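Local structure of nickel-dependent hydrogenase large subunit (Allochromatium vinosum, 3MYR) at residues L80-P85 with E465-P470; D260-A265 with D410-R415; H330-Y335 with K365-S370. The protein oxidises molecular hydrogen at a nickel-iron centre as the large subunit of a heterodimeric hydrogenase, probably recycling hydrogen made by nitrogenase. All blocks are in the same frame, centred on the assembly; numbering follows the deposited sequence.

Interaction 1 of 3, residues L80-P85 with E465-P470; sequences LRIELP and ETLWEP
L467 reaches across to I82 and L80 with its CD1 branch and CB, a small instance of how a single leucine can join the end of a helix and its following loop to a second loop. Its CG stands anti to the carbonyl carbon (chi1 -64°) and chi2 is extended at 178°, which carries CD1 out to the other segment. There CD1 meets a backbone atom first, lying 3.3 Å from L80 O, and then the flank of I82, with L467 CD1 to I82 CG1 at 4.0 Å. Nearer its root, L467 CB rests 4.1 Å from I82 CD1, and the two side chains run antiparallel past one another, touching alongside. I82 points its longer branch to this meeting: CG1 lies anti to the carbonyl carbon, while CG2 takes the place anti to the backbone N. A type I turn from E465 to W468, closed by the bond from W468 N to E465 O (3.0 Å), presents L467. Beyond it, W468 meets Y262 and F203 of the small subunit edge-to-face. The contact thus ties the link between helices 67-80 and 86-112 to the loop running from helix 426-456 to strand 476-485.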
ATOM      1  N   LEU B  80      24.274  -9.591  -7.608  1.00 25.88           N
ATOM      2  CA  LEU B  80      25.331 -10.311  -6.901  1.00 26.69           C
ATOM      3  C   LEU B  80      25.299 -11.793  -7.244  1.00 27.86           C
ATOM      4  O   LEU B  80      26.246 -12.550  -6.900  1.00 30.10           O
ATOM      5  CB  LEU B  80      25.086 -10.166  -5.426  1.00 25.57           C
ATOM      6  CG  LEU B  80      25.829  -9.032  -4.731  1.00 28.86           C
ATOM      7  CD1 LEU B  80      26.677  -7.994  -5.537  1.00 28.63           C
ATOM      8  CD2 LEU B  80      25.364  -8.597  -3.385  1.00 24.58           C
ATOM      9  N   ARG B  81      24.233 -12.194  -7.942  1.00 26.69           N
ATOM     10  CA  ARG B  81      23.925 -13.622  -8.315  1.00 30.76           C
ATOM     11  C   ARG B  81      23.821 -14.494  -7.110  1.00 30.43           C
ATOM     12  O   ARG B  81      24.498 -15.507  -7.008  1.00 30.59           O
ATOM     13  CB  ARG B  81      24.959 -14.236  -9.300  1.00 31.95           C
ATOM     14  CG  ARG B  81      25.567 -13.140 -10.153  1.00 41.93           C
ATOM     15  CD  ARG B  81      25.115 -13.109 -11.566  1.00 49.72           C
ATOM     16  NE  ARG B  81      26.292 -13.429 -12.396  1.00 58.25           N
ATOM     17  CZ  ARG B  81      26.630 -14.654 -12.859  1.00 62.54           C
ATOM     18  NH1 ARG B  81      27.736 -14.802 -13.618  1.00 60.93           N
ATOM     19  NH2 ARG B  81      25.871 -15.735 -12.602  1.00 60.75           N
ATOM     20  N   ILE B  82      23.011 -14.095  -6.150  1.00 29.35           N
ATOM     21  CA  ILE B  82      22.811 -14.976  -5.034  1.00 29.45           C
ATOM     22  C   ILE B  82      21.602 -15.842  -5.398  1.00 30.53           C
ATOM     23  O   ILE B  82      20.567 -15.307  -5.745  1.00 30.39           O
ATOM     24  CB  ILE B  82      22.501 -14.118  -3.836  1.00 27.28           C
ATOM     25  CG1 ILE B  82      23.703 -13.235  -3.566  1.00 26.46           C
ATOM     26  CG2 ILE B  82      22.069 -14.976  -2.645  1.00 25.64           C
ATOM     27  CD1 ILE B  82      23.423 -12.085  -2.525  1.00 28.07           C
ATOM     28  N   GLU B  83      21.702 -17.160  -5.273  1.00 32.06           N
ATOM     29  CA  GLU B  83      20.502 -18.047  -5.363  1.00 34.43           C
ATOM     30  C   GLU B  83      19.888 -18.262  -3.988  1.00 29.48           C
ATOM     31  O   GLU B  83      20.607 -18.518  -3.021  1.00 29.85           O
ATOM     32  CB  GLU B  83      20.912 -19.467  -5.857  1.00 37.35           C
ATOM     33  CG  GLU B  83      21.362 -19.569  -7.300  1.00 49.60           C
ATOM     34  CD  GLU B  83      20.212 -19.931  -8.249  1.00 63.96           C
ATOM     35  OE1 GLU B  83      19.316 -20.778  -7.880  1.00 66.69           O
ATOM     36  OE2 GLU B  83      20.222 -19.362  -9.372  1.00 65.70           O
ATOM     37  N   LEU B  84      18.570 -18.240  -3.895  1.00 28.39           N
ATOM     38  CA  LEU B  84      17.904 -18.486  -2.622  1.00 28.18           C
ATOM     39  C   LEU B  84      17.822 -19.973  -2.349  1.00 27.74           C
ATOM     40  O   LEU B  84      17.526 -20.729  -3.265  1.00 25.75           O
ATOM     41  CB  LEU B  84      16.453 -18.017  -2.679  1.00 28.75           C
ATOM     42  CG  LEU B  84      16.087 -16.556  -2.669  1.00 33.40           C
ATOM     43  CD1 LEU B  84      14.580 -16.438  -2.313  1.00 28.28           C
ATOM     44  CD2 LEU B  84      16.944 -15.801  -1.699  1.00 28.43           C
ATOM     45  N   PRO B  85      17.797 -20.357  -1.066  1.00 26.53           N
ATOM     46  CA  PRO B  85      17.341 -21.717  -0.731  1.00 25.56           C
ATOM     47  C   PRO B  85      15.852 -21.895  -0.998  1.00 25.00           C
ATOM     48  O   PRO B  85      15.049 -20.934  -0.890  1.00 23.12           O
ATOM     49  CB  PRO B  85      17.587 -21.827   0.788  1.00 26.45           C
ATOM     50  CG  PRO B  85      18.350 -20.567   1.192  1.00 26.61           C
ATOM     51  CD  PRO B  85      18.082 -19.531   0.120  1.00 26.28           C
ATOM     52  N   GLU B 465      24.164 -17.476   3.181  1.00 23.40           N
ATOM     53  CA  GLU B 465      25.080 -16.488   3.742  1.00 26.49           C
ATOM     54  C   GLU B 465      26.300 -16.154   2.868  1.00 26.27           C
ATOM     55  O   GLU B 465      27.119 -15.284   3.225  1.00 26.95           O
ATOM     56  CB  GLU B 465      25.581 -16.920   5.136  1.00 26.90           C
ATOM     57  CG  GLU B 465      26.604 -18.172   5.182  1.00 37.10           C
ATOM     58  CD  GLU B 465      25.986 -19.623   4.820  1.00 53.13           C
ATOM     59  OE1 GLU B 465      24.806 -19.823   4.340  1.00 47.12           O
ATOM     60  OE2 GLU B 465      26.746 -20.624   5.009  1.00 58.24           O
ATOM     61  N   THR B 466      26.473 -16.867   1.764  1.00 28.45           N
ATOM     62  CA  THR B 466      27.822 -16.899   1.168  1.00 29.31           C
ATOM     63  C   THR B 466      28.307 -15.479   0.695  1.00 29.46           C
ATOM     64  O   THR B 466      29.484 -15.109   0.866  1.00 26.72           O
ATOM     65  CB  THR B 466      28.046 -18.104   0.132  1.00 32.66           C
ATOM     66  OG1 THR B 466      28.299 -17.591  -1.168  1.00 41.60           O
ATOM     67  CG2 THR B 466      26.949 -19.178   0.076  1.00 26.51           C
ATOM     68  N   LEU B 467      27.386 -14.642   0.210  1.00 27.01           N
ATOM     69  CA  LEU B 467      27.769 -13.299  -0.255  1.00 28.29           C
ATOM     70  C   LEU B 467      27.212 -12.193   0.678  1.00 28.23           C
ATOM     71  O   LEU B 467      27.028 -11.040   0.266  1.00 28.19           O
ATOM     72  CB  LEU B 467      27.352 -13.032  -1.720  1.00 27.48           C
ATOM     73  CG  LEU B 467      28.048 -13.946  -2.765  1.00 33.85           C
ATOM     74  CD1 LEU B 467      27.592 -13.708  -4.171  1.00 36.46           C
ATOM     75  CD2 LEU B 467      29.595 -13.964  -2.703  1.00 34.42           C
ATOM     76  N   TRP B 468      26.991 -12.538   1.938  1.00 27.58           N
ATOM     77  CA  TRP B 468      26.479 -11.558   2.921  1.00 26.23           C
ATOM     78  C   TRP B 468      27.453 -10.401   3.188  1.00 27.83           C
ATOM     79  O   TRP B 468      27.026  -9.269   3.340  1.00 28.10           O
ATOM     80  CB  TRP B 468      26.121 -12.266   4.232  1.00 25.95           C
ATOM     81  CG  TRP B 468      25.628 -11.317   5.285  1.00 24.50           C
ATOM     82  CD1 TRP B 468      26.289 -10.914   6.429  1.00 24.01           C
ATOM     83  CD2 TRP B 468      24.363 -10.590   5.260  1.00 17.22           C
ATOM     84  NE1 TRP B 468      25.483  -9.992   7.110  1.00 21.35           N
ATOM     85  CE2 TRP B 468      24.306  -9.803   6.416  1.00 21.09           C
ATOM     86  CE3 TRP B 468      23.288 -10.534   4.342  1.00 21.33           C
ATOM     87  CZ2 TRP B 468      23.216  -8.938   6.690  1.00 18.59           C
ATOM     88  CZ3 TRP B 468      22.161  -9.686   4.639  1.00 18.52           C
ATOM     89  CH2 TRP B 468      22.160  -8.911   5.787  1.00 18.33           C
ATOM     90  N   GLU B 469      28.762 -10.667   3.235  1.00 27.05           N
ATOM     91  CA  GLU B 469      29.738  -9.631   3.534  1.00 26.91           C
ATOM     92  C   GLU B 469      30.111  -8.826   2.275  1.00 27.27           C
ATOM     93  O   GLU B 469      30.433  -9.434   1.234  1.00 26.95           O
ATOM     94  CB  GLU B 469      31.023 -10.274   4.118  1.00 29.70           C
ATOM     95  CG  GLU B 469      30.843 -11.032   5.458  1.00 31.04           C
ATOM     96  CD  GLU B 469      30.381 -10.094   6.600  1.00 43.30           C
ATOM     97  OE1 GLU B 469      30.729  -8.870   6.538  1.00 45.16           O
ATOM     98  OE2 GLU B 469      29.692 -10.596   7.554  1.00 41.88           O
ATOM     99  N   PRO B 470      30.056  -7.463   2.345  1.00 27.21           N
ATOM    100  CA  PRO B 470      30.422  -6.615   1.211  1.00 28.47           C
ATOM    101  C   PRO B 470      31.827  -6.918   0.618  1.00 30.01           C
ATOM    102  O   PRO B 470      32.061  -6.678  -0.547  1.00 29.89           O
ATOM    103  CB  PRO B 470      30.438  -5.202   1.827  1.00 28.79           C
ATOM    104  CG  PRO B 470      29.394  -5.245   2.898  1.00 28.81           C
ATOM    105  CD  PRO B 470      29.398  -6.690   3.436  1.00 26.52           C
TER

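Interaction 2 of 3, residues D260-A265 with D410-R415; sequences DTLAIA and DSTLSR
L262 and T412 are the nearest CA pair across the two segments, 7.6 Å apart, with both segments in regular helical torsions: one is the C-terminal end of helix 236-265, the other lies on helix 403-416. Each segment keeps its own main-chain bonds, for example I264 N to D260 O at 3.0 Å and R415 N to S411 O at 2.9 Å, which leaves the join between them to side chains. L262 supplies the middle of it. With CG anti to the carbonyl carbon and chi2 extended (178°), its two methyls fork to neighbouring turns of the partner helix. One prong, L262 CD2, packs 4.0 Å from T412 CG2 and comes equally near the same residue's OG1. The other, L262 CD1, lies 4.0 Å from R415 CD, one turn further on. In both pairs the side chains are roughly perpendicular. R415, bent at chi3 (62°), touches through its CD, the guanidinium lying oblique to L262 CD1. T412 OG1 bonds to L408 O of its own helix, while the T412 side chain also touches L435 of helix 426-456, which T261 meets at A434. The chemistry is that of dispersion packing: one leucine is received by a threonine whose polar end is already satisfied and by the aliphatic part of an arginine, which suggests a join that rests on shape more than on charge.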
ATOM      1  N   ASP B 260     -19.644 -11.445  -4.735  1.00 22.75           N
ATOM      2  CA  ASP B 260     -20.121 -10.037  -4.653  1.00 23.10           C
ATOM      3  C   ASP B 260     -19.689  -9.291  -5.884  1.00 22.87           C
ATOM      4  O   ASP B 260     -20.480  -8.585  -6.453  1.00 22.17           O
ATOM      5  CB  ASP B 260     -19.511  -9.263  -3.476  1.00 22.53           C
ATOM      6  CG  ASP B 260     -20.164  -9.603  -2.133  1.00 27.32           C
ATOM      7  OD1 ASP B 260     -21.117 -10.427  -2.077  1.00 29.28           O
ATOM      8  OD2 ASP B 260     -19.724  -9.030  -1.118  1.00 27.00           O
ATOM      9  N   THR B 261     -18.458  -9.501  -6.333  1.00 22.14           N
ATOM     10  CA  THR B 261     -17.989  -8.799  -7.552  1.00 24.24           C
ATOM     11  C   THR B 261     -18.886  -9.176  -8.759  1.00 25.09           C
ATOM     12  O   THR B 261     -19.282  -8.306  -9.550  1.00 22.72           O
ATOM     13  CB  THR B 261     -16.509  -9.197  -7.858  1.00 24.78           C
ATOM     14  OG1 THR B 261     -15.696  -8.767  -6.758  1.00 24.62           O
ATOM     15  CG2 THR B 261     -16.012  -8.478  -9.061  1.00 27.69           C
ATOM     16  N   LEU B 262     -19.181 -10.473  -8.893  1.00 25.02           N
ATOM     17  CA  LEU B 262     -20.004 -10.931 -10.009  1.00 28.31           C
ATOM     18  C   LEU B 262     -21.449 -10.434  -9.926  1.00 26.47           C
ATOM     19  O   LEU B 262     -21.955  -9.952 -10.934  1.00 28.53           O
ATOM     20  CB  LEU B 262     -19.967 -12.469 -10.214  1.00 27.26           C
ATOM     21  CG  LEU B 262     -18.566 -13.100 -10.397  1.00 35.36           C
ATOM     22  CD1 LEU B 262     -18.642 -14.665 -10.540  1.00 40.37           C
ATOM     23  CD2 LEU B 262     -17.791 -12.512 -11.540  1.00 39.31           C
ATOM     24  N   ALA B 263     -22.094 -10.532  -8.753  1.00 26.61           N
ATOM     25  CA  ALA B 263     -23.472 -10.062  -8.577  1.00 26.26           C
ATOM     26  C   ALA B 263     -23.549  -8.543  -8.873  1.00 26.64           C
ATOM     27  O   ALA B 263     -24.463  -8.110  -9.564  1.00 26.16           O
ATOM     28  CB  ALA B 263     -23.989 -10.328  -7.164  1.00 24.32           C
ATOM     29  N   ILE B 264     -22.599  -7.760  -8.361  1.00 24.53           N
ATOM     30  CA  ILE B 264     -22.594  -6.280  -8.597  1.00 23.81           C
ATOM     31  C   ILE B 264     -22.341  -5.924 -10.071  1.00 24.43           C
ATOM     32  O   ILE B 264     -23.084  -5.114 -10.655  1.00 24.02           O
ATOM     33  CB  ILE B 264     -21.621  -5.550  -7.652  1.00 24.41           C
ATOM     34  CG1 ILE B 264     -22.238  -5.538  -6.249  1.00 23.39           C
ATOM     35  CG2 ILE B 264     -21.363  -4.069  -8.072  1.00 19.64           C
ATOM     36  CD1 ILE B 264     -21.243  -5.191  -5.134  1.00 23.61           C
ATOM     37  N   ALA B 265     -21.410  -6.647 -10.718  1.00 22.68           N
ATOM     38  CA  ALA B 265     -21.125  -6.435 -12.135  1.00 22.47           C
ATOM     39  C   ALA B 265     -22.374  -6.519 -13.040  1.00 22.20           C
ATOM     40  O   ALA B 265     -22.452  -5.832 -14.073  1.00 23.77           O
ATOM     41  CB  ALA B 265     -20.079  -7.481 -12.605  1.00 21.96           C
ATOM     42  N   ASP B 410     -13.797 -17.176 -19.083  1.00 28.03           N
ATOM     43  CA  ASP B 410     -14.956 -17.689 -19.852  1.00 30.85           C
ATOM     44  C   ASP B 410     -16.238 -17.805 -19.046  1.00 30.69           C
ATOM     45  O   ASP B 410     -17.270 -17.381 -19.517  1.00 29.78           O
ATOM     46  CB  ASP B 410     -14.665 -19.028 -20.559  1.00 31.79           C
ATOM     47  CG  ASP B 410     -13.583 -18.878 -21.644  1.00 37.88           C
ATOM     48  OD1 ASP B 410     -13.331 -17.715 -22.089  1.00 39.07           O
ATOM     49  OD2 ASP B 410     -12.997 -19.916 -22.056  1.00 42.93           O
ATOM     50  N   SER B 411     -16.192 -18.377 -17.846  1.00 30.55           N
ATOM     51  CA  SER B 411     -17.420 -18.482 -17.074  1.00 31.50           C
ATOM     52  C   SER B 411     -17.893 -17.090 -16.560  1.00 31.32           C
ATOM     53  O   SER B 411     -19.082 -16.816 -16.547  1.00 30.06           O
ATOM     54  CB  SER B 411     -17.291 -19.494 -15.932  1.00 30.86           C
ATOM     55  OG  SER B 411     -16.491 -18.889 -14.943  1.00 37.32           O
ATOM     56  N   THR B 412     -16.966 -16.169 -16.268  1.00 28.94           N
ATOM     57  CA  THR B 412     -17.391 -14.828 -15.928  1.00 27.68           C
ATOM     58  C   THR B 412     -18.093 -14.122 -17.085  1.00 28.83           C
ATOM     59  O   THR B 412     -19.192 -13.528 -16.902  1.00 26.05           O
ATOM     60  CB  THR B 412     -16.193 -13.981 -15.481  1.00 27.31           C
ATOM     61  OG1 THR B 412     -15.636 -14.551 -14.284  1.00 28.66           O
ATOM     62  CG2 THR B 412     -16.557 -12.507 -15.305  1.00 26.22           C
ATOM     63  N   LEU B 413     -17.475 -14.158 -18.267  1.00 26.35           N
ATOM     64  CA  LEU B 413     -18.050 -13.422 -19.418  1.00 29.47           C
ATOM     65  C   LEU B 413     -19.380 -14.057 -19.804  1.00 31.50           C
ATOM     66  O   LEU B 413     -20.359 -13.391 -20.191  1.00 29.46           O
ATOM     67  CB  LEU B 413     -17.112 -13.494 -20.643  1.00 29.36           C
ATOM     68  CG  LEU B 413     -15.828 -12.685 -20.465  1.00 31.14           C
ATOM     69  CD1 LEU B 413     -14.889 -12.918 -21.647  1.00 31.02           C
ATOM     70  CD2 LEU B 413     -16.227 -11.214 -20.311  1.00 28.50           C
ATOM     71  N   SER B 414     -19.411 -15.372 -19.698  1.00 31.07           N
ATOM     72  CA  SER B 414     -20.633 -16.047 -19.997  1.00 35.19           C
ATOM     73  C   SER B 414     -21.804 -15.711 -18.998  1.00 34.47           C
ATOM     74  O   SER B 414     -22.940 -15.480 -19.430  1.00 32.94           O
ATOM     75  CB  SER B 414     -20.357 -17.541 -20.213  1.00 36.18           C
ATOM     76  OG  SER B 414     -21.439 -18.332 -19.773  1.00 41.15           O
ATOM     77  N   ARG B 415     -21.525 -15.657 -17.696  1.00 33.41           N
ATOM     78  CA  ARG B 415     -22.531 -15.281 -16.727  1.00 35.75           C
ATOM     79  C   ARG B 415     -23.067 -13.886 -17.023  1.00 34.23           C
ATOM     80  O   ARG B 415     -24.209 -13.633 -16.785  1.00 33.59           O
ATOM     81  CB  ARG B 415     -21.951 -15.193 -15.314  1.00 37.93           C
ATOM     82  CG  ARG B 415     -21.444 -16.480 -14.760  1.00 51.23           C
ATOM     83  CD  ARG B 415     -21.151 -16.256 -13.261  1.00 66.16           C
ATOM     84  NE  ARG B 415     -22.396 -15.908 -12.565  1.00 73.80           N
ATOM     85  CZ  ARG B 415     -22.799 -16.489 -11.434  1.00 75.31           C
ATOM     86  NH1 ARG B 415     -22.023 -17.401 -10.854  1.00 72.98           N
ATOM     87  NH2 ARG B 415     -23.960 -16.138 -10.879  1.00 74.13           N
TER

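Interaction 3 of 3, residues H330-Y335 with K365-S370; sequences HSWYEY and KQLDVS
D368 OD1 is gripped twice by S370, the residue whose carbonyl oxygen comes up to H330. The backbone S370 N gives it a bond of 2.9 Å, nearly end-on to the carboxylate C-O and fairly straight (159°). S370 OG adds a second of 2.7 Å from the syn side, 19° out of the carboxylate plane. This double hold probably helps to set the bend from which V369 O and S370 O face the imidazole. H330 CG lies anti to the carbonyl carbon (chi1 -75°), which places the ring at both: H330 CD2 is 3.4 Å from V369 O, and H330 NE2 is 3.6 Å from S370 O. Both oxygens approach obliquely, in polar contact rather than as hydrogen bonds. Replacing H330 by an alanine would take away the ring and would probably leave a gap beside these two carbonyls. Further along, L367 CD2 meets the rim of the W332 indole in its plane, 3.8 Å from W332 CH2, the leucine set square to the tryptophan. Y354 and W375 also meet that indole edge-to-face. D368 heads an Asx turn and W332 centres an inverse gamma turn, compact bends that here shape the long irregular excursion between strands 324-327 and 378-381.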
ATOM      1  N   HIS B 330       6.579  15.914 -19.282  1.00 25.60           N
ATOM      2  CA  HIS B 330       5.477  16.566 -18.531  1.00 25.69           C
ATOM      3  C   HIS B 330       5.519  16.235 -17.027  1.00 25.85           C
ATOM      4  O   HIS B 330       4.477  16.145 -16.392  1.00 25.77           O
ATOM      5  CB  HIS B 330       4.121  16.170 -19.111  1.00 26.67           C
ATOM      6  CG  HIS B 330       3.823  16.852 -20.412  1.00 28.59           C
ATOM      7  ND1 HIS B 330       3.971  16.230 -21.636  1.00 32.53           N
ATOM      8  CD2 HIS B 330       3.466  18.135 -20.677  1.00 21.99           C
ATOM      9  CE1 HIS B 330       3.641  17.081 -22.602  1.00 30.38           C
ATOM     10  NE2 HIS B 330       3.324  18.237 -22.048  1.00 33.17           N
ATOM     11  N   SER B 331       6.744  16.138 -16.470  1.00 24.96           N
ATOM     12  CA  SER B 331       6.984  15.775 -15.070  1.00 26.24           C
ATOM     13  C   SER B 331       7.914  16.823 -14.479  1.00 25.78           C
ATOM     14  O   SER B 331       8.694  17.453 -15.203  1.00 27.01           O
ATOM     15  CB  SER B 331       7.660  14.399 -14.972  1.00 24.38           C
ATOM     16  OG  SER B 331       6.893  13.434 -15.711  1.00 27.85           O
ATOM     17  N   TRP B 332       7.848  16.980 -13.155  1.00 26.07           N
ATOM     18  CA  TRP B 332       8.606  18.004 -12.451  1.00 25.12           C
ATOM     19  C   TRP B 332      10.033  17.592 -12.100  1.00 26.45           C
ATOM     20  O   TRP B 332      10.408  17.581 -10.915  1.00 28.83           O
ATOM     21  CB  TRP B 332       7.801  18.409 -11.230  1.00 22.84           C
ATOM     22  CG  TRP B 332       6.558  19.147 -11.613  1.00 25.49           C
ATOM     23  CD1 TRP B 332       6.461  20.162 -12.525  1.00 22.21           C
ATOM     24  CD2 TRP B 332       5.247  18.999 -11.038  1.00 22.74           C
ATOM     25  NE1 TRP B 332       5.174  20.646 -12.575  1.00 22.65           N
ATOM     26  CE2 TRP B 332       4.398  19.952 -11.682  1.00 23.51           C
ATOM     27  CE3 TRP B 332       4.728  18.213  -9.995  1.00 20.46           C
ATOM     28  CZ2 TRP B 332       3.021  20.116 -11.345  1.00 24.94           C
ATOM     29  CZ3 TRP B 332       3.331  18.351  -9.661  1.00 24.29           C
ATOM     30  CH2 TRP B 332       2.511  19.310 -10.333  1.00 27.19           C
ATOM     31  N   TYR B 333      10.823  17.256 -13.127  1.00 25.84           N
ATOM     32  CA  TYR B 333      12.152  16.714 -12.971  1.00 26.09           C
ATOM     33  C   TYR B 333      13.057  17.381 -14.026  1.00 28.94           C
ATOM     34  O   TYR B 333      12.587  17.901 -15.100  1.00 27.84           O
ATOM     35  CB  TYR B 333      12.189  15.182 -13.189  1.00 25.39           C
ATOM     36  CG  TYR B 333      11.457  14.416 -12.099  1.00 25.08           C
ATOM     37  CD1 TYR B 333      10.102  14.044 -12.271  1.00 21.70           C
ATOM     38  CD2 TYR B 333      12.082  14.135 -10.874  1.00 23.04           C
ATOM     39  CE1 TYR B 333       9.402  13.397 -11.262  1.00 24.20           C
ATOM     40  CE2 TYR B 333      11.385  13.497  -9.847  1.00 23.04           C
ATOM     41  CZ  TYR B 333      10.031  13.159 -10.037  1.00 21.90           C
ATOM     42  OH  TYR B 333       9.312  12.478  -9.053  1.00 22.32           O
ATOM     43  N   GLU B 334      14.343  17.338 -13.723  1.00 27.44           N
ATOM     44  CA  GLU B 334      15.363  17.794 -14.668  1.00 31.64           C
ATOM     45  C   GLU B 334      16.299  16.601 -15.015  1.00 30.75           C
ATOM     46  O   GLU B 334      16.744  15.856 -14.134  1.00 29.96           O
ATOM     47  CB  GLU B 334      16.125  18.938 -13.983  1.00 30.91           C
ATOM     48  CG  GLU B 334      16.843  19.892 -14.883  1.00 48.66           C
ATOM     49  CD  GLU B 334      15.903  20.879 -15.588  1.00 58.68           C
ATOM     50  OE1 GLU B 334      16.109  21.095 -16.794  1.00 63.87           O
ATOM     51  OE2 GLU B 334      14.986  21.456 -14.948  1.00 62.04           O
ATOM     52  N   TYR B 335      16.533  16.382 -16.304  1.00 30.95           N
ATOM     53  CA  TYR B 335      17.493  15.389 -16.768  1.00 32.57           C
ATOM     54  C   TYR B 335      18.694  16.150 -17.341  1.00 33.32           C
ATOM     55  O   TYR B 335      18.542  17.000 -18.214  1.00 33.39           O
ATOM     56  CB  TYR B 335      16.903  14.530 -17.910  1.00 32.06           C
ATOM     57  CG  TYR B 335      15.998  13.380 -17.536  1.00 30.92           C
ATOM     58  CD1 TYR B 335      15.759  13.032 -16.189  1.00 27.52           C
ATOM     59  CD2 TYR B 335      15.349  12.633 -18.541  1.00 29.98           C
ATOM     60  CE1 TYR B 335      14.910  11.968 -15.861  1.00 26.83           C
ATOM     61  CE2 TYR B 335      14.514  11.559 -18.215  1.00 24.38           C
ATOM     62  CZ  TYR B 335      14.325  11.234 -16.871  1.00 29.07           C
ATOM     63  OH  TYR B 335      13.565  10.162 -16.556  1.00 28.07           O
ATOM     64  N   LYS B 365      -5.663  26.950  -8.593  1.00 30.10           N
ATOM     65  CA  LYS B 365      -6.926  26.314  -8.981  1.00 32.36           C
ATOM     66  C   LYS B 365      -6.748  25.406 -10.208  1.00 31.58           C
ATOM     67  O   LYS B 365      -7.582  24.549 -10.460  1.00 32.45           O
ATOM     68  CB  LYS B 365      -8.024  27.382  -9.285  1.00 34.59           C
ATOM     69  CG  LYS B 365      -8.288  28.400  -8.167  1.00 41.30           C
ATOM     70  CD  LYS B 365      -8.680  27.698  -6.848  1.00 54.73           C
ATOM     71  CE  LYS B 365     -10.221  27.730  -6.623  1.00 64.99           C
ATOM     72  NZ  LYS B 365     -10.715  26.757  -5.556  1.00 67.08           N
ATOM     73  N   GLN B 366      -5.693  25.616 -10.985  1.00 30.41           N
ATOM     74  CA  GLN B 366      -5.459  24.826 -12.213  1.00 31.92           C
ATOM     75  C   GLN B 366      -3.984  24.493 -12.344  1.00 31.05           C
ATOM     76  O   GLN B 366      -3.155  25.375 -12.209  1.00 30.12           O
ATOM     77  CB  GLN B 366      -5.772  25.641 -13.474  1.00 31.29           C
ATOM     78  CG  GLN B 366      -7.214  25.992 -13.657  1.00 38.93           C
ATOM     79  CD  GLN B 366      -7.900  25.037 -14.639  1.00 45.50           C
ATOM     80  OE1 GLN B 366      -7.505  24.956 -15.858  1.00 56.47           O
ATOM     81  NE2 GLN B 366      -8.937  24.349 -14.146  1.00 41.11           N
ATOM     82  N   LEU B 367      -3.665  23.269 -12.739  1.00 29.54           N
ATOM     83  CA  LEU B 367      -2.310  22.993 -13.216  1.00 30.64           C
ATOM     84  C   LEU B 367      -1.977  23.754 -14.504  1.00 31.80           C
ATOM     85  O   LEU B 367      -2.855  24.186 -15.234  1.00 33.10           O
ATOM     86  CB  LEU B 367      -2.152  21.519 -13.492  1.00 28.04           C
ATOM     87  CG  LEU B 367      -2.196  20.700 -12.185  1.00 34.82           C
ATOM     88  CD1 LEU B 367      -2.758  19.284 -12.472  1.00 36.40           C
ATOM     89  CD2 LEU B 367      -0.903  20.612 -11.465  1.00 28.77           C
ATOM     90  N   ASP B 368      -0.701  23.852 -14.828  1.00 31.57           N
ATOM     91  CA  ASP B 368      -0.346  24.244 -16.162  1.00 33.02           C
ATOM     92  C   ASP B 368       0.201  22.960 -16.814  1.00 32.80           C
ATOM     93  O   ASP B 368       1.261  22.450 -16.465  1.00 31.93           O
ATOM     94  CB  ASP B 368       0.701  25.375 -16.081  1.00 33.52           C
ATOM     95  CG  ASP B 368       1.272  25.785 -17.456  1.00 37.33           C
ATOM     96  OD1 ASP B 368       1.165  25.081 -18.486  1.00 40.60           O
ATOM     97  OD2 ASP B 368       1.868  26.847 -17.478  1.00 41.79           O
ATOM     98  N   VAL B 369      -0.481  22.521 -17.844  1.00 31.33           N
ATOM     99  CA  VAL B 369      -0.298  21.224 -18.398  1.00 31.21           C
ATOM    100  C   VAL B 369       0.578  21.344 -19.681  1.00 31.74           C
ATOM    101  O   VAL B 369       0.898  20.346 -20.317  1.00 31.79           O
ATOM    102  CB  VAL B 369      -1.746  20.723 -18.593  1.00 31.98           C
ATOM    103  CG1 VAL B 369      -2.405  20.872 -19.993  1.00 34.68           C
ATOM    104  CG2 VAL B 369      -2.255  19.835 -17.565  1.00 31.10           C
ATOM    105  N   SER B 370       1.072  22.544 -19.983  1.00 31.74           N
ATOM    106  CA  SER B 370       1.879  22.709 -21.182  1.00 33.98           C
ATOM    107  C   SER B 370       3.262  22.151 -20.936  1.00 34.45           C
ATOM    108  O   SER B 370       3.889  21.741 -21.879  1.00 34.65           O
ATOM    109  CB  SER B 370       1.978  24.180 -21.628  1.00 36.10           C
ATOM    110  OG  SER B 370       2.734  24.907 -20.684  1.00 37.64           O
TER

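How the interactions relate
The three contacts illustrate nested closure at growing sequence separation: interaction 3 lies within the chain enclosed by interaction 2, which itself lies within that enclosed by interaction 1. None touches another. The centres of interactions 1 and 2 are about 46 Å apart, on opposite sides of the chain's centre, while those of interactions 2 and 3 are about 41 Å apart. By nearest atoms, interactions 1 and 3 come closest, about 24 Å. All three stand away from the nickel-iron pocket. Interaction 3 has the W332 side chain about 13 Å from the magnesium ion held at E42, A506 and H561; interaction 1 alone has another chain within reach of its segments.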